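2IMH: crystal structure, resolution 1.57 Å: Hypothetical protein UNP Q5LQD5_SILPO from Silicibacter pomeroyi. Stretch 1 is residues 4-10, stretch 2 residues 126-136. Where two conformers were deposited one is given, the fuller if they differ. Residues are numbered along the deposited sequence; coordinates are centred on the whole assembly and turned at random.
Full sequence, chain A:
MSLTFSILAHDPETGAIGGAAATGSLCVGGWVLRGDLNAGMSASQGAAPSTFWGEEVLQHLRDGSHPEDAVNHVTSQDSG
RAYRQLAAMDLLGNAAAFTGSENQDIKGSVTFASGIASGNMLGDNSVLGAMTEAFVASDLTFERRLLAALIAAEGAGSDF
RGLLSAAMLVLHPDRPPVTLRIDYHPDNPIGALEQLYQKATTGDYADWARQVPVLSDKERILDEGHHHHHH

Stretch 1, residues 4-10: TFSILAH
Stretch 2, residues 126-136: SVLGAMTEAFV

How do the two backbones lie against each other? Residues 4-10 form an extended strand, with phi between -153° and -109° and psi between 130° and 156°, while residues 126-136 form a regular helix with phi near -60° and psi mostly near -45°, though -11° at Ser126. The two run in broadly the same direction, their axes crossing at -30° and approaching to 9.9 Å. The register is marked by Phe5 CA to Leu128 CA at 7.7 Å and Ile7 CA to Met131 CA at 8.0 Å. The helix is held by i to i+4 bonds, such as Met131 N to Val127 O at 3.0 Å, and Thr132 OG1 donates to Leu128 O at 2.9 Å. No hydrogen bond joins strand to helix; the contact buries 391 Å², and its apolar side chains pack by van der Waals contact, keeping hydrocarbon from water.

What meets the first part of the strand? Thr4 (chi1 m) makes no contact; Phe5 does. Its CA-to-CB bond points toward the helix, with chi1 at 45° (p) and chi2 at 77°, and the ring meets Val127 and Met131, both obliquely, while Leu128 reaches Phe5 CB rather than the ring. Phe5 CD2 is 4.0 Å from Val127 CG1 (Val127 chi1 t), and Phe5 CB is 4.3 Å from Leu128 CD2. Leu128 (m, t) leaves the helix sideways, but its end comes nearer the strand. Phe5 CD1 lies 3.6 Å from Met131 CE, and the selenium, Met131 SE, sits 5.4 Å from the centroid of the Phe5 ring, 54° off its normal.

What does the middle of the strand meet? Selenomethionine Met131 loses more area to the contact than any other residue, 91 Å². Its CA-to-CB bond points toward the strand, and chi1 and chi2 are both t, leaving the side chain extended; chi3 at -144° lies between wells. Met131 CE is 3.8 Å from Ser6 C, although Ser6 (p) points away. Met131 CE is also 3.8 Å from Ile7 CB. Ile7 (t, t) points toward the helix and reaches the next turn, where Ile7 CD1 is 3.8 Å from Phe135 CB.

How does the contact close beyond Ile7? Leu8 (m, t) points away, in keeping with the alternation of an extended strand, and Ala9 turns toward the helix again. Its small methyl meets the far end of the Phe135 ring, Ala9 CB to Phe135 CZ at 3.3 Å, a tight apolar contact. The CA-to-CB bond of Phe135 points toward the strand, with chi1 t and chi2 83°. His10 (chi1 t, chi2 54°) points away.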

# COMPACT_ATOMS: atom_id res chain seq x y z
N THR A 4 -0.82 -11.10 -8.19
CA THR A 4 -0.42 -10.05 -7.24
C THR A 4 -0.44 -8.69 -7.88
O THR A 4 0.14 -8.50 -8.95
CB THR A 4 1.03 -10.26 -6.74
OG1 THR A 4 1.15 -11.55 -6.12
CG2 THR A 4 1.45 -9.16 -5.74
N PHE A 5 -1.09 -7.72 -7.24
CA PHE A 5 -0.95 -6.33 -7.68
C PHE A 5 -0.97 -5.40 -6.49
O PHE A 5 -1.61 -5.70 -5.48
CB PHE A 5 -1.99 -5.91 -8.75
CG PHE A 5 -3.40 -6.35 -8.45
CD1 PHE A 5 -4.18 -5.68 -7.50
CD2 PHE A 5 -3.97 -7.41 -9.16
CE1 PHE A 5 -5.50 -6.07 -7.26
CE2 PHE A 5 -5.27 -7.81 -8.93
CZ PHE A 5 -6.05 -7.14 -7.97
N SER A 6 -0.20 -4.32 -6.59
CA SER A 6 -0.12 -3.33 -5.50
C SER A 6 0.01 -1.92 -6.05
O SER A 6 0.51 -1.70 -7.16
CB SER A 6 1.03 -3.64 -4.55
OG SER A 6 2.30 -3.51 -5.19
N ILE A 7 -0.44 -0.95 -5.27
CA ILE A 7 -0.34 0.44 -5.69
C ILE A 7 0.16 1.23 -4.49
O ILE A 7 -0.28 0.97 -3.38
CB ILE A 7 -1.68 1.00 -6.19
CG1 ILE A 7 -1.50 2.42 -6.73
CG2 ILE A 7 -2.81 0.88 -5.14
CD1 ILE A 7 -2.56 2.83 -7.70
N LEU A 8 1.14 2.10 -4.73
CA LEU A 8 1.61 3.07 -3.73
C LEU A 8 1.25 4.46 -4.23
O LEU A 8 1.36 4.74 -5.42
CB LEU A 8 3.12 2.99 -3.53
CG LEU A 8 3.71 1.59 -3.26
CD1 LEU A 8 5.24 1.62 -3.23
CD2 LEU A 8 3.12 1.02 -1.97
N ALA A 9 0.85 5.34 -3.32
CA ALA A 9 0.51 6.69 -3.74
C ALA A 9 0.71 7.71 -2.64
O ALA A 9 0.68 7.37 -1.46
CB ALA A 9 -0.95 6.75 -4.22
N HIS A 10 0.90 8.96 -3.07
CA HIS A 10 0.98 10.14 -2.21
C HIS A 10 -0.30 10.96 -2.44
O HIS A 10 -0.79 11.04 -3.58
CB HIS A 10 2.27 10.91 -2.59
CG HIS A 10 2.33 12.33 -2.12
ND1 HIS A 10 2.16 12.70 -0.80
CD2 HIS A 10 2.68 13.47 -2.78
CE1 HIS A 10 2.32 14.01 -0.68
NE2 HIS A 10 2.64 14.49 -1.86
N SER A 126 -3.10 -4.86 -19.16
CA SER A 126 -4.13 -3.89 -18.85
C SER A 126 -4.54 -3.91 -17.38
O SER A 126 -5.27 -3.03 -16.94
CB SER A 126 -5.35 -4.09 -19.74
OG SER A 126 -5.80 -5.42 -19.65
N VAL A 127 -4.10 -4.93 -16.64
CA VAL A 127 -4.39 -4.98 -15.20
C VAL A 127 -3.78 -3.76 -14.51
O VAL A 127 -4.48 -3.05 -13.78
CB VAL A 127 -3.93 -6.33 -14.55
CG1 VAL A 127 -4.06 -6.27 -13.03
CG2 VAL A 127 -4.78 -7.49 -15.08
N LEU A 128 -2.50 -3.49 -14.78
CA LEU A 128 -1.83 -2.34 -14.15
C LEU A 128 -2.29 -1.02 -14.75
O LEU A 128 -2.41 -0.01 -14.05
CB LEU A 128 -0.31 -2.49 -14.20
CG LEU A 128 0.22 -3.73 -13.47
CD1 LEU A 128 1.71 -3.83 -13.65
CD2 LEU A 128 -0.15 -3.74 -11.97
N GLY A 129 -2.51 -1.01 -16.07
CA GLY A 129 -3.09 0.16 -16.74
C GLY A 129 -4.44 0.52 -16.14
O GLY A 129 -4.69 1.69 -15.84
N ALA A 130 -5.31 -0.48 -15.96
CA ALA A 130 -6.66 -0.24 -15.43
C ALA A 130 -6.58 0.24 -13.98
O ALA A 130 -7.31 1.15 -13.58
CB ALA A 130 -7.53 -1.50 -15.51
N MSE A 131 -5.68 -0.37 -13.22
CA MSE A 131 -5.43 0.04 -11.83
C MSE A 131 -5.06 1.52 -11.76
O MSE A 131 -5.60 2.29 -10.97
CB MSE A 131 -4.29 -0.81 -11.27
CG MSE A 131 -4.06 -0.60 -9.80
SE MSE A 131 -2.69 -1.82 -9.19
CE MSE A 131 -3.48 -2.16 -7.43
N THR A 132 -4.09 1.92 -12.59
CA THR A 132 -3.59 3.30 -12.61
C THR A 132 -4.68 4.28 -13.04
O THR A 132 -4.95 5.29 -12.38
CB THR A 132 -2.39 3.39 -13.58
OG1 THR A 132 -1.33 2.54 -13.12
CG2 THR A 132 -1.89 4.82 -13.68
N GLU A 133 -5.31 3.98 -14.18
CA GLU A 133 -6.41 4.81 -14.67
C GLU A 133 -7.48 5.03 -13.59
O GLU A 133 -7.93 6.15 -13.38
CB GLU A 133 -7.05 4.17 -15.91
CG GLU A 133 -8.26 4.94 -16.47
CD GLU A 133 -8.98 4.19 -17.60
OE1 GLU A 133 -8.62 3.04 -17.93
OE2 GLU A 133 -9.94 4.78 -18.17
N ALA A 134 -7.88 3.95 -12.91
CA ALA A 134 -8.89 4.06 -11.85
C ALA A 134 -8.44 4.97 -10.71
O ALA A 134 -9.21 5.82 -10.26
CB ALA A 134 -9.27 2.69 -11.32
N PHE A 135 -7.19 4.84 -10.27
CA PHE A 135 -6.68 5.70 -9.21
C PHE A 135 -6.64 7.17 -9.61
O PHE A 135 -7.11 8.04 -8.88
CB PHE A 135 -5.28 5.27 -8.75
CG PHE A 135 -4.78 6.05 -7.60
CD1 PHE A 135 -5.15 5.71 -6.29
CD2 PHE A 135 -3.97 7.17 -7.80
CE1 PHE A 135 -4.72 6.47 -5.22
CE2 PHE A 135 -3.53 7.93 -6.74
CZ PHE A 135 -3.92 7.58 -5.45
N VAL A 136 -6.07 7.45 -10.78
CA VAL A 136 -5.87 8.83 -11.20
C VAL A 136 -7.18 9.51 -11.60
O VAL A 136 -7.35 10.70 -11.37
CB VAL A 136 -4.78 8.99 -12.29
CG1 VAL A 136 -3.43 8.48 -11.76
CG2 VAL A 136 -5.16 8.27 -13.56